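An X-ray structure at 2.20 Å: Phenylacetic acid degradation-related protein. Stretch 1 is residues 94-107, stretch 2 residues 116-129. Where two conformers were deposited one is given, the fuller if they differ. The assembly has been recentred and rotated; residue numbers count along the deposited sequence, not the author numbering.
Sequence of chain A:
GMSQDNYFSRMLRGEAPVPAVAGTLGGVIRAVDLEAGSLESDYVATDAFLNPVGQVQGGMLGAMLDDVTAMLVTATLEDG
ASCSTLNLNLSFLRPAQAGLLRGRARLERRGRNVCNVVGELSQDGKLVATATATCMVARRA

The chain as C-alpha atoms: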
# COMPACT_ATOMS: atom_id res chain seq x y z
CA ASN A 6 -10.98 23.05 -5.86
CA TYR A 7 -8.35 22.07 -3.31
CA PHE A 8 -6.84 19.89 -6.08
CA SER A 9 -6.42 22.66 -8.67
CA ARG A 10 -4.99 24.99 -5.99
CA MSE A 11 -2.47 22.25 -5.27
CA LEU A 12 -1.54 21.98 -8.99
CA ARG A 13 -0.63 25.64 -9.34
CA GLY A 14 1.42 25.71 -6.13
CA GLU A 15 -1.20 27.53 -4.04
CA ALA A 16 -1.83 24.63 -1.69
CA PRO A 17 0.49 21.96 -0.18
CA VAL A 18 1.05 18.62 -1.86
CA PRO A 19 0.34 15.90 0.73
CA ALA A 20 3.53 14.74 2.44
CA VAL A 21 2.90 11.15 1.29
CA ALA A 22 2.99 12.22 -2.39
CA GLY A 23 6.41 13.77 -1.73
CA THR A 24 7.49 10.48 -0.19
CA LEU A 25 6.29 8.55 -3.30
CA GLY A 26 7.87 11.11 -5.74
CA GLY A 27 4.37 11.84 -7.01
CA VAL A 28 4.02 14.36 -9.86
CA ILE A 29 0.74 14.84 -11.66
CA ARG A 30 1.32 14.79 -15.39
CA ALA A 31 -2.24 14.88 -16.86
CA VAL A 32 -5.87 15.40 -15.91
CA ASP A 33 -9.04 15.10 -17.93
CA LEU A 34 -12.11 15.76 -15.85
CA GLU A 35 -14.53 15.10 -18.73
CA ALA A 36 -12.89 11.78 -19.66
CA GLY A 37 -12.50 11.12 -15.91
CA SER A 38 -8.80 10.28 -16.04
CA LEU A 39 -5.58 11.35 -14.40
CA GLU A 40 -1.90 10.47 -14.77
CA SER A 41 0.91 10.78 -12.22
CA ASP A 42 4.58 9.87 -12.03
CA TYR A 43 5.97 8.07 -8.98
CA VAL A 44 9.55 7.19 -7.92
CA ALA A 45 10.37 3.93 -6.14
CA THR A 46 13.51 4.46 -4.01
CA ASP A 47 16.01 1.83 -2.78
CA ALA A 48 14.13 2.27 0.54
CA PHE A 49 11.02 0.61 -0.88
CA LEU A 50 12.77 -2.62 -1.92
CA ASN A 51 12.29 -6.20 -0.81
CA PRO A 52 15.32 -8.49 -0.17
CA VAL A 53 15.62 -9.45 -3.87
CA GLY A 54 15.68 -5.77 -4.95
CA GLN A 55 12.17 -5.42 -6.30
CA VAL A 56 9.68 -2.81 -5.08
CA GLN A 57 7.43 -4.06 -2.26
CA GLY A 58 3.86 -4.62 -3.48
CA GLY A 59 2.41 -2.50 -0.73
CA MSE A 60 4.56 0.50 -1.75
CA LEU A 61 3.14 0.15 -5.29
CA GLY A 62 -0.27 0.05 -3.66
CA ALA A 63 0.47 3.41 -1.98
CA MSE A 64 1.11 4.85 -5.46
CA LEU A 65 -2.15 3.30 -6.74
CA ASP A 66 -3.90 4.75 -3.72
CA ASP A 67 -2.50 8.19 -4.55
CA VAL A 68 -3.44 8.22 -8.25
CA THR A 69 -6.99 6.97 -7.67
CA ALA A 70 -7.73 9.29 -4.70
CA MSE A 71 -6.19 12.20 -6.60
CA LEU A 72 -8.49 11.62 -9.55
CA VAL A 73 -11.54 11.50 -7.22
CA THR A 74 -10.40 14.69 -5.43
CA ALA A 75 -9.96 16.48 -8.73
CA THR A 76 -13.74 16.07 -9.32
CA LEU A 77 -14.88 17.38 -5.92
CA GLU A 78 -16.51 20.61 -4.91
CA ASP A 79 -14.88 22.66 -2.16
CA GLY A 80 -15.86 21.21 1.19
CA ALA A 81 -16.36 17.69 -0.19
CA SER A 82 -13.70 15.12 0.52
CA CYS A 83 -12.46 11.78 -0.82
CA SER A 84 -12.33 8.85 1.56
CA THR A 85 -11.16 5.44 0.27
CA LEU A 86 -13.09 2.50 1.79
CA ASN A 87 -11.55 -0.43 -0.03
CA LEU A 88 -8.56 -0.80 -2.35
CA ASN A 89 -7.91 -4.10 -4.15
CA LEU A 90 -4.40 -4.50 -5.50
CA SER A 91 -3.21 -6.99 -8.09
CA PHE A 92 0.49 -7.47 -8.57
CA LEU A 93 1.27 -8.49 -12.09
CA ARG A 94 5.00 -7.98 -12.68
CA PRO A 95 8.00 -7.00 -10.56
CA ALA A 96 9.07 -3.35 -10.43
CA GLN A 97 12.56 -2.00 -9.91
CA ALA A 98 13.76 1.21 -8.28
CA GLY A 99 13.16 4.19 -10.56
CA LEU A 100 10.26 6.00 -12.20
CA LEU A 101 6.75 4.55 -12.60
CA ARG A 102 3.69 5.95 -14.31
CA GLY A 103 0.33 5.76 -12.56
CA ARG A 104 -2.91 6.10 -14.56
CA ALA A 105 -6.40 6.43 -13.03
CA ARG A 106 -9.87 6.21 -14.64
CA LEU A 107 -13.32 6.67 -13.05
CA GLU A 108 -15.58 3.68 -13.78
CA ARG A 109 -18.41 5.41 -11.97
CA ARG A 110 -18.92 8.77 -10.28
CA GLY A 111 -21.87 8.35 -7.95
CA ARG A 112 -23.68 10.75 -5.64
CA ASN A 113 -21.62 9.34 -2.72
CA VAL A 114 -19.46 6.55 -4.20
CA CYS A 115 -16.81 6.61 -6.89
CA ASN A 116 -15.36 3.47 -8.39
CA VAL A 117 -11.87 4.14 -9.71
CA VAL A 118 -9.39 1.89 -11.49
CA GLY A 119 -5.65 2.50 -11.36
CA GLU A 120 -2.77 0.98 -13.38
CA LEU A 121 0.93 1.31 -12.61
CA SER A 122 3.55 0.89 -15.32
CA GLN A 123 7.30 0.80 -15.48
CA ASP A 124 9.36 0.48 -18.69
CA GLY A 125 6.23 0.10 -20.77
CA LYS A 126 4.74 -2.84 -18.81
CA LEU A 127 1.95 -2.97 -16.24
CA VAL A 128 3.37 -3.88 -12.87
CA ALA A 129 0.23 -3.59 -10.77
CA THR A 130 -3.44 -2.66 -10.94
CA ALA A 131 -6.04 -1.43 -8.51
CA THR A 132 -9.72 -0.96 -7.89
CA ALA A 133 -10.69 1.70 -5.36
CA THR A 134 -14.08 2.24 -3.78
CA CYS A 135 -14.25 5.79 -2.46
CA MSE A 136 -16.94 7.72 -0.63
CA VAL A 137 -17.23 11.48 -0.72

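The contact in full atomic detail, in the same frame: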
# COMPACT_ATOMS: atom_id res chain seq x y z
N ARG A 94 3.58 -7.86 -12.34
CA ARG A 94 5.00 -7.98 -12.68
C ARG A 94 5.85 -7.22 -11.68
O ARG A 94 5.41 -6.21 -11.14
CB ARG A 94 5.30 -7.37 -14.05
CG ARG A 94 4.48 -7.92 -15.16
CD ARG A 94 4.77 -7.23 -16.48
NE ARG A 94 4.14 -8.00 -17.56
CZ ARG A 94 2.87 -7.90 -17.93
NH1 ARG A 94 2.04 -7.04 -17.33
NH2 ARG A 94 2.41 -8.66 -18.92
N PRO A 95 7.09 -7.68 -11.48
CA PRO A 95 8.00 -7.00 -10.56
C PRO A 95 8.46 -5.63 -11.07
O PRO A 95 8.63 -5.43 -12.28
CB PRO A 95 9.17 -8.00 -10.44
CG PRO A 95 9.16 -8.74 -11.70
CD PRO A 95 7.73 -8.86 -12.12
N ALA A 96 8.58 -4.69 -10.14
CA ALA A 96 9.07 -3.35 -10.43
C ALA A 96 10.46 -3.21 -9.83
O ALA A 96 10.83 -3.91 -8.88
CB ALA A 96 8.14 -2.31 -9.86
N GLN A 97 11.23 -2.29 -10.40
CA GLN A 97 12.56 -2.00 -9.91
C GLN A 97 12.54 -0.56 -9.42
O GLN A 97 11.61 0.20 -9.71
CB GLN A 97 13.58 -2.18 -11.04
CG GLN A 97 13.28 -3.32 -12.03
CD GLN A 97 13.23 -4.70 -11.38
OE1 GLN A 97 13.83 -4.92 -10.33
NE2 GLN A 97 12.53 -5.64 -12.02
N ALA A 98 13.57 -0.19 -8.66
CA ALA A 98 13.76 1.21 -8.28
C ALA A 98 13.80 2.08 -9.53
O ALA A 98 14.40 1.70 -10.55
CB ALA A 98 15.03 1.40 -7.49
N GLY A 99 13.21 3.27 -9.44
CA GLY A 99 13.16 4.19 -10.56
C GLY A 99 11.76 4.74 -10.74
O GLY A 99 10.90 4.57 -9.87
N LEU A 100 11.55 5.41 -11.86
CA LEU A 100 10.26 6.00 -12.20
C LEU A 100 9.18 4.95 -12.53
O LEU A 100 9.47 3.90 -13.09
CB LEU A 100 10.41 6.91 -13.42
CG LEU A 100 10.68 8.39 -13.26
CD1 LEU A 100 11.07 8.93 -14.63
CD2 LEU A 100 9.46 9.10 -12.72
N LEU A 101 7.94 5.27 -12.17
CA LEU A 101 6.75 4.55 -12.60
C LEU A 101 5.73 5.58 -13.00
O LEU A 101 5.80 6.73 -12.59
CB LEU A 101 6.13 3.66 -11.50
CG LEU A 101 7.03 2.54 -10.92
CD1 LEU A 101 7.81 2.96 -9.69
CD2 LEU A 101 6.22 1.33 -10.61
N ARG A 102 4.77 5.13 -13.79
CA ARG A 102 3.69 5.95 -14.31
C ARG A 102 2.38 5.35 -13.81
O ARG A 102 2.05 4.20 -14.15
CB ARG A 102 3.72 5.86 -15.83
CG ARG A 102 2.53 6.46 -16.56
CD ARG A 102 2.27 7.85 -16.09
NE ARG A 102 3.44 8.70 -16.29
CZ ARG A 102 3.59 9.60 -17.26
NH1 ARG A 102 2.64 9.87 -18.14
NH2 ARG A 102 4.70 10.27 -17.34
N GLY A 103 1.63 6.14 -13.04
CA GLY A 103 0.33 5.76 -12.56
C GLY A 103 -0.76 6.39 -13.40
O GLY A 103 -0.72 7.60 -13.67
N ARG A 104 -1.74 5.59 -13.78
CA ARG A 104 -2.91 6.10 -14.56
C ARG A 104 -4.22 5.71 -13.84
O ARG A 104 -4.38 4.58 -13.43
CB ARG A 104 -2.88 5.56 -16.00
CG ARG A 104 -1.69 6.08 -16.79
CD ARG A 104 -1.68 5.76 -18.32
NE ARG A 104 -0.39 6.14 -18.95
CZ ARG A 104 0.73 5.37 -19.03
NH1 ARG A 104 0.78 4.13 -18.59
NH2 ARG A 104 1.82 5.85 -19.61
N ALA A 105 -5.11 6.69 -13.63
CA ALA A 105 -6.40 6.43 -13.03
C ALA A 105 -7.52 6.74 -14.02
O ALA A 105 -7.36 7.60 -14.89
CB ALA A 105 -6.56 7.25 -11.76
N ARG A 106 -8.61 5.97 -13.92
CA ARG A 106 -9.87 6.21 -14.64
C ARG A 106 -11.05 5.97 -13.69
O ARG A 106 -11.09 4.95 -12.99
CB ARG A 106 -10.04 5.26 -15.85
CG ARG A 106 -11.38 5.44 -16.59
CD ARG A 106 -11.68 4.43 -17.73
NE ARG A 106 -12.31 3.17 -17.29
CZ ARG A 106 -11.66 2.03 -17.08
NH1 ARG A 106 -10.35 1.94 -17.26
NH2 ARG A 106 -12.31 0.96 -16.70
N LEU A 107 -12.02 6.88 -13.72
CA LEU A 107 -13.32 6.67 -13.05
C LEU A 107 -14.23 5.71 -13.82
O LEU A 107 -14.60 5.98 -14.93
CB LEU A 107 -14.08 8.02 -12.91
CG LEU A 107 -13.54 8.87 -11.77
CD1 LEU A 107 -13.91 10.33 -11.94
CD2 LEU A 107 -14.01 8.33 -10.44
N ASN A 116 -16.12 4.66 -8.10
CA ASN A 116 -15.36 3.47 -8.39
C ASN A 116 -14.28 3.87 -9.37
O ASN A 116 -14.57 4.41 -10.43
CB ASN A 116 -16.29 2.41 -8.96
CG ASN A 116 -17.46 2.10 -8.03
OD1 ASN A 116 -17.32 1.31 -7.08
ND2 ASN A 116 -18.61 2.71 -8.28
N VAL A 117 -13.03 3.66 -8.97
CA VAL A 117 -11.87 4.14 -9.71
C VAL A 117 -11.02 2.94 -10.04
O VAL A 117 -10.95 2.03 -9.24
CB VAL A 117 -11.01 5.09 -8.87
CG1 VAL A 117 -10.14 5.97 -9.79
CG2 VAL A 117 -11.85 5.96 -7.96
N VAL A 118 -10.40 2.90 -11.21
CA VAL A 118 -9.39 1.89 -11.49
C VAL A 118 -8.05 2.62 -11.69
O VAL A 118 -8.01 3.74 -12.20
CB VAL A 118 -9.71 1.01 -12.73
CG1 VAL A 118 -11.13 0.42 -12.61
CG2 VAL A 118 -9.61 1.79 -13.97
N GLY A 119 -6.98 1.98 -11.24
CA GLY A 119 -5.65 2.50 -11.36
C GLY A 119 -4.77 1.43 -11.99
O GLY A 119 -5.02 0.25 -11.80
N GLU A 120 -3.78 1.86 -12.78
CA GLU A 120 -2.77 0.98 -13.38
C GLU A 120 -1.42 1.63 -13.14
O GLU A 120 -1.30 2.84 -13.14
CB GLU A 120 -3.04 0.83 -14.86
CG GLU A 120 -4.39 0.16 -15.10
CD GLU A 120 -4.86 0.16 -16.56
OE1 GLU A 120 -4.20 0.84 -17.40
OE2 GLU A 120 -5.89 -0.55 -16.85
N LEU A 121 -0.42 0.81 -12.85
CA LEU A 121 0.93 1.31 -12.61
C LEU A 121 1.83 0.58 -13.59
O LEU A 121 1.84 -0.67 -13.65
CB LEU A 121 1.32 1.02 -11.17
CG LEU A 121 2.33 1.85 -10.42
CD1 LEU A 121 2.00 3.36 -10.34
CD2 LEU A 121 2.44 1.24 -9.03
N SER A 122 2.58 1.38 -14.37
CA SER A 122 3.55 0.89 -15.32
C SER A 122 4.96 1.35 -15.02
O SER A 122 5.18 2.43 -14.45
CB SER A 122 3.23 1.39 -16.75
OG SER A 122 1.99 0.86 -17.14
N GLN A 123 5.89 0.52 -15.47
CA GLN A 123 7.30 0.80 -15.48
C GLN A 123 7.89 0.13 -16.72
O GLN A 123 7.60 -1.04 -17.00
CB GLN A 123 7.96 0.23 -14.24
CG GLN A 123 9.38 0.69 -14.10
CD GLN A 123 10.00 0.25 -12.81
OE1 GLN A 123 10.18 -0.95 -12.56
NE2 GLN A 123 10.35 1.22 -11.96
N ASP A 124 8.71 0.89 -17.45
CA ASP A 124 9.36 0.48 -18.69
C ASP A 124 8.39 -0.11 -19.71
O ASP A 124 8.70 -1.07 -20.43
CB ASP A 124 10.54 -0.48 -18.43
CG ASP A 124 11.62 0.13 -17.51
OD1 ASP A 124 11.74 1.38 -17.42
OD2 ASP A 124 12.36 -0.66 -16.87
N GLY A 125 7.20 0.49 -19.77
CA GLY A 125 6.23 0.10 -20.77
C GLY A 125 5.44 -1.15 -20.47
O GLY A 125 4.73 -1.61 -21.35
N LYS A 126 5.56 -1.69 -19.25
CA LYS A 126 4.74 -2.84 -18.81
C LYS A 126 3.98 -2.53 -17.55
O LYS A 126 4.48 -1.82 -16.70
CB LYS A 126 5.61 -4.08 -18.55
CG LYS A 126 6.45 -4.50 -19.74
CD LYS A 126 7.13 -5.83 -19.49
CE LYS A 126 8.44 -5.92 -20.26
NZ LYS A 126 8.77 -7.32 -20.66
N LEU A 127 2.78 -3.08 -17.45
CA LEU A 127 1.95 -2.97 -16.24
C LEU A 127 2.59 -3.76 -15.15
O LEU A 127 2.81 -4.94 -15.32
CB LEU A 127 0.60 -3.61 -16.41
CG LEU A 127 -0.59 -2.78 -16.83
CD1 LEU A 127 -1.80 -3.70 -16.94
CD2 LEU A 127 -0.83 -1.68 -15.85
N VAL A 128 2.86 -3.12 -14.02
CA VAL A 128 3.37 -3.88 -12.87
C VAL A 128 2.27 -4.24 -11.86
O VAL A 128 2.33 -5.31 -11.20
CB VAL A 128 4.58 -3.18 -12.24
CG1 VAL A 128 5.72 -3.12 -13.26
CG2 VAL A 128 4.26 -1.80 -11.74
N ALA A 129 1.27 -3.38 -11.72
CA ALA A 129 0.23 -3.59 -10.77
C ALA A 129 -1.02 -2.84 -11.18
O ALA A 129 -0.92 -1.81 -11.86
CB ALA A 129 0.69 -3.14 -9.38
O HOH W 1 9.68 3.63 -16.25
O HOH W 2 -0.19 3.08 -16.23

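The contact is an antiparallel pairing of two neighbouring β-strands, regular in backbone hydrogen bonds from Arg-102 to Arg-106 and extended by the side-chain amide of Gln-123, with Arg-94 bonding the returning strand through both its backbone and its side chain.

Three residue pairs carry the ladder. Arg-102 N donates to Ser-122 O at 2.8 Å and Ser-122 N returns the bond to Arg-102 O at 2.9 Å; Arg-104 with Glu-120 and Arg-106 with Val-118 repeat the pattern. Between them lie the non-hydrogen-bonded pairs, where the backbones draw closer: the CA atoms of Ala-105 and Gly-119 are 4.3 Å apart, against 5.3 Å for those of Arg-104 and Glu-120. There CA-H groups face carbonyls, as in Ala-105 CA to Val-118 O at 3.2 Å.

Side chains alternate between the two faces. Ala-105, Leu-107, Val-117 and Leu-121 share one, which is largely buried and suits apolar groups; Leu-107 CD2 meets Val-117 CG2 at 4.1 Å. Gly-103 lies on this face opposite Leu-121, whose CD1 comes within 3.7 Å of Gly-103 CA, occupying space beside a residue that has no side chain. The other face carries Arg-102, Arg-104, Arg-106, Val-118, Glu-120 and Ser-122, and long polar chains can reach solvent from it. The Arg-106 guanidinium lays one face over Val-118, with NH1 3.4 Å from CG2, so the flat cation covers a methyl group. Water 2 joins Arg-102 O, at 3.3 Å from its oxygen, to Ser-122 OG at 3.2 Å, and accepts a weak bond from Arg-104 NH1 at 2.8 Å.

Beyond the ladder, Gln-123 takes over with its side-chain amide, which offers both a donor and an acceptor. Its OE1 accepts from Gln-97 N at 2.8 Å, while NE2 donates to Gln-97 O at 2.8 Å and to Leu-100 O at 3.0 Å. The extended chain, t at both chi1 and chi2, brings this amide to backbone groups that the main chain of its own strand does not bond. Nearby, Leu-101 CD2 packs 3.9 Å from both Leu-121 CG and Val-128 CG2.

A type I' turn from Gln-123 to Lys-126 reverses the chain; Asp-124 and Gly-125 both have positive phi, which glycine adopts readily. The returning strand meets Arg-94, whose N donates to Val-128 O at 3.1 Å and whose NH1 reaches Leu-127 O at 3.0 Å, near the guanidinium plane. The main-chain bond would be open to any residue but proline; arginine adds a chain long enough to carry NH1 to the preceding carbonyl, Leu-127 O, while it stays exposed.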